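Local coordinates for alkyl hydroperoxide reductase E (Mycobacterium tuberculosis, PDB 5C04), which reduces hydrogen peroxide and organic hydroperoxides to water and alcohols, probably protecting the cell against oxidative stress with mycoredoxin as its reductant, at residues L40-R54 and T77-F89. The protein carries 1 engineered substitution. Residues are numbered along the deposited sequence; the frame is centred on the assembly and turned at random. Where two conformers were deposited one is given.
Sequences LAFTGICQGELDQLR and THKIWATQSGFTF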
# COMPACT_ATOMS: atom_id res chain seq x y z
N LEU A 40 6.12 -4.73 -4.85
CA LEU A 40 4.96 -4.87 -4.00
C LEU A 40 4.97 -6.11 -3.15
O LEU A 40 5.16 -7.23 -3.65
CB LEU A 40 3.67 -4.93 -4.83
CG LEU A 40 3.13 -3.64 -5.49
CD1 LEU A 40 1.91 -3.98 -6.35
CD2 LEU A 40 2.81 -2.59 -4.44
N ALA A 41 4.69 -5.93 -1.85
CA ALA A 41 4.38 -7.05 -0.98
C ALA A 41 3.30 -7.95 -1.58
O ALA A 41 2.38 -7.47 -2.24
CB ALA A 41 3.92 -6.56 0.37
N PHE A 42 3.43 -9.25 -1.31
CA PHE A 42 2.40 -10.24 -1.64
C PHE A 42 2.23 -10.37 -3.14
O PHE A 42 1.09 -10.65 -3.63
CB PHE A 42 1.02 -9.92 -1.07
CG PHE A 42 0.99 -9.68 0.40
CD1 PHE A 42 1.15 -10.71 1.31
CD2 PHE A 42 0.69 -8.40 0.88
CE1 PHE A 42 1.06 -10.46 2.69
CE2 PHE A 42 0.61 -8.16 2.24
CZ PHE A 42 0.81 -9.18 3.11
N THR A 43 3.29 -10.14 -3.89
CA THR A 43 3.34 -10.51 -5.30
C THR A 43 4.43 -11.55 -5.55
O THR A 43 5.39 -11.69 -4.78
CB THR A 43 3.52 -9.28 -6.23
OG1 THR A 43 4.77 -8.66 -5.99
CG2 THR A 43 2.39 -8.30 -6.07
N GLY A 44 4.30 -12.29 -6.64
CA GLY A 44 5.08 -13.53 -6.83
C GLY A 44 6.56 -13.34 -6.94
O GLY A 44 7.34 -14.02 -6.28
N ILE A 45 6.99 -12.46 -7.84
CA ILE A 45 8.41 -12.26 -8.04
C ILE A 45 9.06 -11.63 -6.80
O ILE A 45 10.12 -12.08 -6.34
CB ILE A 45 8.75 -11.49 -9.32
CG1 ILE A 45 8.27 -12.29 -10.55
CG2 ILE A 45 10.24 -11.20 -9.39
CD1 ILE A 45 8.42 -11.50 -11.83
N CYS A 46 8.43 -10.61 -6.22
CA CYS A 46 8.95 -10.00 -4.98
C CYS A 46 9.08 -11.04 -3.88
O CYS A 46 10.06 -11.04 -3.15
CB CYS A 46 8.05 -8.85 -4.52
SG CYS A 46 8.08 -7.42 -5.64
N GLN A 47 8.09 -11.92 -3.74
CA GLN A 47 8.15 -13.00 -2.75
C GLN A 47 9.37 -13.88 -3.00
O GLN A 47 10.11 -14.21 -2.07
CB GLN A 47 6.87 -13.85 -2.78
CG GLN A 47 6.84 -14.87 -1.62
CD GLN A 47 6.36 -14.23 -0.35
OE1 GLN A 47 5.27 -13.66 -0.31
NE2 GLN A 47 7.19 -14.27 0.69
N GLY A 48 9.60 -14.25 -4.24
CA GLY A 48 10.74 -15.10 -4.55
C GLY A 48 12.04 -14.43 -4.20
O GLY A 48 12.96 -15.07 -3.68
N GLU A 49 12.17 -13.15 -4.56
CA GLU A 49 13.42 -12.43 -4.30
C GLU A 49 13.67 -12.28 -2.81
O GLU A 49 14.79 -12.54 -2.35
CB GLU A 49 13.44 -11.06 -4.98
CG GLU A 49 13.31 -11.11 -6.50
CD GLU A 49 13.77 -9.81 -7.12
OE1 GLU A 49 13.08 -8.79 -6.87
OE2 GLU A 49 14.84 -9.77 -7.81
N LEU A 50 12.68 -11.86 -2.05
CA LEU A 50 12.90 -11.70 -0.61
C LEU A 50 13.00 -13.04 0.12
O LEU A 50 13.69 -13.13 1.11
CB LEU A 50 11.88 -10.75 0.02
CG LEU A 50 12.03 -9.28 -0.37
CD1 LEU A 50 11.21 -8.43 0.60
CD2 LEU A 50 13.45 -8.79 -0.49
N ASP A 51 12.33 -14.08 -0.36
CA ASP A 51 12.51 -15.42 0.22
C ASP A 51 13.92 -15.89 0.02
O ASP A 51 14.50 -16.49 0.95
CB ASP A 51 11.50 -16.43 -0.37
CG ASP A 51 10.08 -16.24 0.16
OD1 ASP A 51 9.80 -15.36 1.02
OD2 ASP A 51 9.19 -17.04 -0.26
N GLN A 52 14.51 -15.65 -1.15
CA GLN A 52 15.92 -16.03 -1.39
C GLN A 52 16.82 -15.23 -0.43
O GLN A 52 17.75 -15.78 0.17
CB GLN A 52 16.30 -15.83 -2.88
CG GLN A 52 17.79 -15.73 -3.25
CD GLN A 52 18.49 -17.03 -3.57
OE1 GLN A 52 17.86 -18.07 -3.77
NE2 GLN A 52 19.81 -17.00 -3.57
N LEU A 53 16.55 -13.94 -0.28
CA LEU A 53 17.35 -13.10 0.64
C LEU A 53 17.24 -13.65 2.06
O LEU A 53 18.27 -13.84 2.76
CB LEU A 53 16.83 -11.66 0.58
CG LEU A 53 17.74 -10.55 1.11
CD1 LEU A 53 17.18 -9.18 0.73
CD2 LEU A 53 17.91 -10.65 2.60
N ARG A 54 16.03 -13.96 2.49
CA ARG A 54 15.73 -14.58 3.80
C ARG A 54 16.54 -15.86 3.99
O ARG A 54 17.19 -16.03 5.04
CB ARG A 54 14.23 -14.90 3.91
CG ARG A 54 13.81 -15.70 5.14
CD ARG A 54 12.44 -16.33 4.97
NE ARG A 54 12.45 -17.36 3.94
CZ ARG A 54 11.40 -17.90 3.33
NH1 ARG A 54 10.16 -17.46 3.56
NH2 ARG A 54 11.59 -18.84 2.43
N THR A 77 1.17 -3.39 6.08
CA THR A 77 1.33 -4.38 5.02
C THR A 77 2.60 -5.19 5.20
O THR A 77 2.61 -6.42 5.09
CB THR A 77 1.33 -3.68 3.65
OG1 THR A 77 0.02 -3.13 3.43
CG2 THR A 77 1.67 -4.62 2.51
N HIS A 78 3.69 -4.45 5.43
CA HIS A 78 5.00 -5.09 5.57
C HIS A 78 5.11 -5.92 6.83
O HIS A 78 5.76 -6.97 6.80
CB HIS A 78 6.09 -4.05 5.48
CG HIS A 78 6.21 -3.45 4.11
ND1 HIS A 78 6.87 -2.27 3.88
CD2 HIS A 78 5.72 -3.86 2.91
CE1 HIS A 78 6.81 -1.99 2.59
NE2 HIS A 78 6.11 -2.92 1.98
N LYS A 79 4.43 -5.52 7.90
CA LYS A 79 4.42 -6.33 9.12
C LYS A 79 3.78 -7.70 8.91
O LYS A 79 4.36 -8.74 9.29
CB LYS A 79 3.73 -5.59 10.27
CG LYS A 79 3.73 -6.36 11.59
CD LYS A 79 5.13 -6.74 12.05
CE LYS A 79 5.15 -7.25 13.47
NZ LYS A 79 6.51 -7.72 13.85
N ILE A 80 2.60 -7.74 8.31
CA ILE A 80 1.93 -9.01 8.03
C ILE A 80 2.76 -9.87 7.05
O ILE A 80 2.94 -11.07 7.21
CB ILE A 80 0.50 -8.78 7.48
CG1 ILE A 80 -0.39 -8.11 8.54
CG2 ILE A 80 -0.09 -10.09 6.98
CD1 ILE A 80 -0.58 -8.89 9.82
N TRP A 81 3.27 -9.24 6.00
CA TRP A 81 4.04 -9.95 4.99
C TRP A 81 5.29 -10.56 5.64
O TRP A 81 5.61 -11.73 5.42
CB TRP A 81 4.42 -9.02 3.85
CG TRP A 81 4.92 -9.73 2.62
CD1 TRP A 81 4.53 -10.94 2.14
CD2 TRP A 81 5.93 -9.25 1.72
NE1 TRP A 81 5.20 -11.24 0.98
CE2 TRP A 81 6.07 -10.21 0.69
CE3 TRP A 81 6.69 -8.09 1.66
CZ2 TRP A 81 6.96 -10.05 -0.36
CZ3 TRP A 81 7.59 -7.93 0.61
CH2 TRP A 81 7.71 -8.91 -0.39
N ALA A 82 5.97 -9.76 6.46
CA ALA A 82 7.18 -10.23 7.14
C ALA A 82 6.89 -11.34 8.14
O ALA A 82 7.64 -12.34 8.19
CB ALA A 82 7.88 -9.08 7.86
N THR A 83 5.82 -11.19 8.90
CA THR A 83 5.44 -12.25 9.85
C THR A 83 5.11 -13.56 9.14
O THR A 83 5.61 -14.63 9.51
CB THR A 83 4.27 -11.81 10.74
OG1 THR A 83 4.68 -10.67 11.48
CG2 THR A 83 3.85 -12.94 11.67
N GLN A 84 4.28 -13.50 8.10
CA GLN A 84 3.89 -14.70 7.40
C GLN A 84 5.04 -15.33 6.59
O GLN A 84 5.06 -16.55 6.35
CB GLN A 84 2.65 -14.39 6.54
CG GLN A 84 1.44 -14.04 7.40
CD GLN A 84 0.17 -13.77 6.62
OE1 GLN A 84 0.10 -13.94 5.40
NE2 GLN A 84 -0.88 -13.39 7.35
N SER A 85 6.02 -14.52 6.18
CA SER A 85 7.13 -15.00 5.36
C SER A 85 8.39 -15.32 6.17
O SER A 85 9.38 -15.83 5.60
CB SER A 85 7.52 -13.95 4.31
OG SER A 85 6.38 -13.59 3.51
N GLY A 86 8.39 -14.96 7.45
CA GLY A 86 9.57 -15.12 8.29
C GLY A 86 10.70 -14.17 7.95
O GLY A 86 11.90 -14.56 8.08
N PHE A 87 10.37 -12.93 7.56
CA PHE A 87 11.40 -11.93 7.27
C PHE A 87 11.74 -11.23 8.59
O PHE A 87 10.86 -10.65 9.24
CB PHE A 87 10.91 -10.86 6.27
CG PHE A 87 10.50 -11.37 4.92
CD1 PHE A 87 11.04 -12.51 4.36
CD2 PHE A 87 9.57 -10.65 4.19
CE1 PHE A 87 10.66 -12.93 3.09
CE2 PHE A 87 9.20 -11.06 2.92
CZ PHE A 87 9.74 -12.19 2.38
N THR A 88 13.02 -11.27 8.97
CA THR A 88 13.48 -10.55 10.18
C THR A 88 14.32 -9.31 9.89
O THR A 88 14.70 -8.59 10.82
CB THR A 88 14.30 -11.48 11.09
OG1 THR A 88 15.46 -11.93 10.40
CG2 THR A 88 13.47 -12.67 11.53
N PHE A 89 14.65 -9.08 8.62
CA PHE A 89 15.35 -7.88 8.21
C PHE A 89 14.35 -6.72 8.05
O PHE A 89 13.13 -6.97 7.99
CB PHE A 89 16.16 -8.13 6.92
CG PHE A 89 15.35 -8.75 5.79
CD1 PHE A 89 15.24 -10.13 5.66
CD2 PHE A 89 14.67 -7.94 4.87
CE1 PHE A 89 14.48 -10.69 4.65
CE2 PHE A 89 13.90 -8.52 3.85
CZ PHE A 89 13.83 -9.90 3.74
O HOH W 1 5.02 -3.23 -0.66
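Trp81 lies between the turn at Ala41 and Phe42 and the ring of Phe87, its edge toward the helix of Cys46, probably the active-site cysteine, in a helix-helix contact on one side of the thioredoxin-fold sheet. The axes of helices 44-54 and 77-85 stay 11.9 Å apart and cross at -57°, a separation that large aromatic residues fill. Being small, Ala41 can come close over the indole, its CA 3.6 Å from the centroid of the six-membered ring in a CH-pi contact. Phe87 CE2 covers the opposite face. Trp81 CG lies over one face of the Phe42 ring, the planes oblique, and Phe42 CD1 meets Trp81 CD1 at 3.5 Å. A chi1 of -166° turns the indole toward helix 44-54, where Trp81 NE1 donates to Gln47 OE1 over 2.7 Å. The acceptor lies in the indole plane, but NE1 stands above the amide plane of Gln47. An amide suits this place because it also donates: a bend at chi2 (82°) brings NE2 to Ser85 OG at 3.0 Å, and NE2 bonds Asp51 OD1 as well. Ser85 OG in turn donates to Trp81 O. Further along, Arg54 is long enough for NH1 to donate a hydrogen bond of 2.7 Å to Ser85 O, which lies in the guanidinium plane. Gly86 follows with positive phi in a Schellman motif, and the chain turns to bring Phe87 CZ within 3.5 Å of Leu50 CB and the Phe89 ring under Leu53 CD2. A water accepts from Ala41 N and also bonds His78 NE2. Beneath the helices, Leu50 and Phe89 rest on Ala69 of strand 65-71 and Trp81 on Leu91 of strand 91-93; at the dimer interface, Phe42 packs on Ile80 of the second subunit.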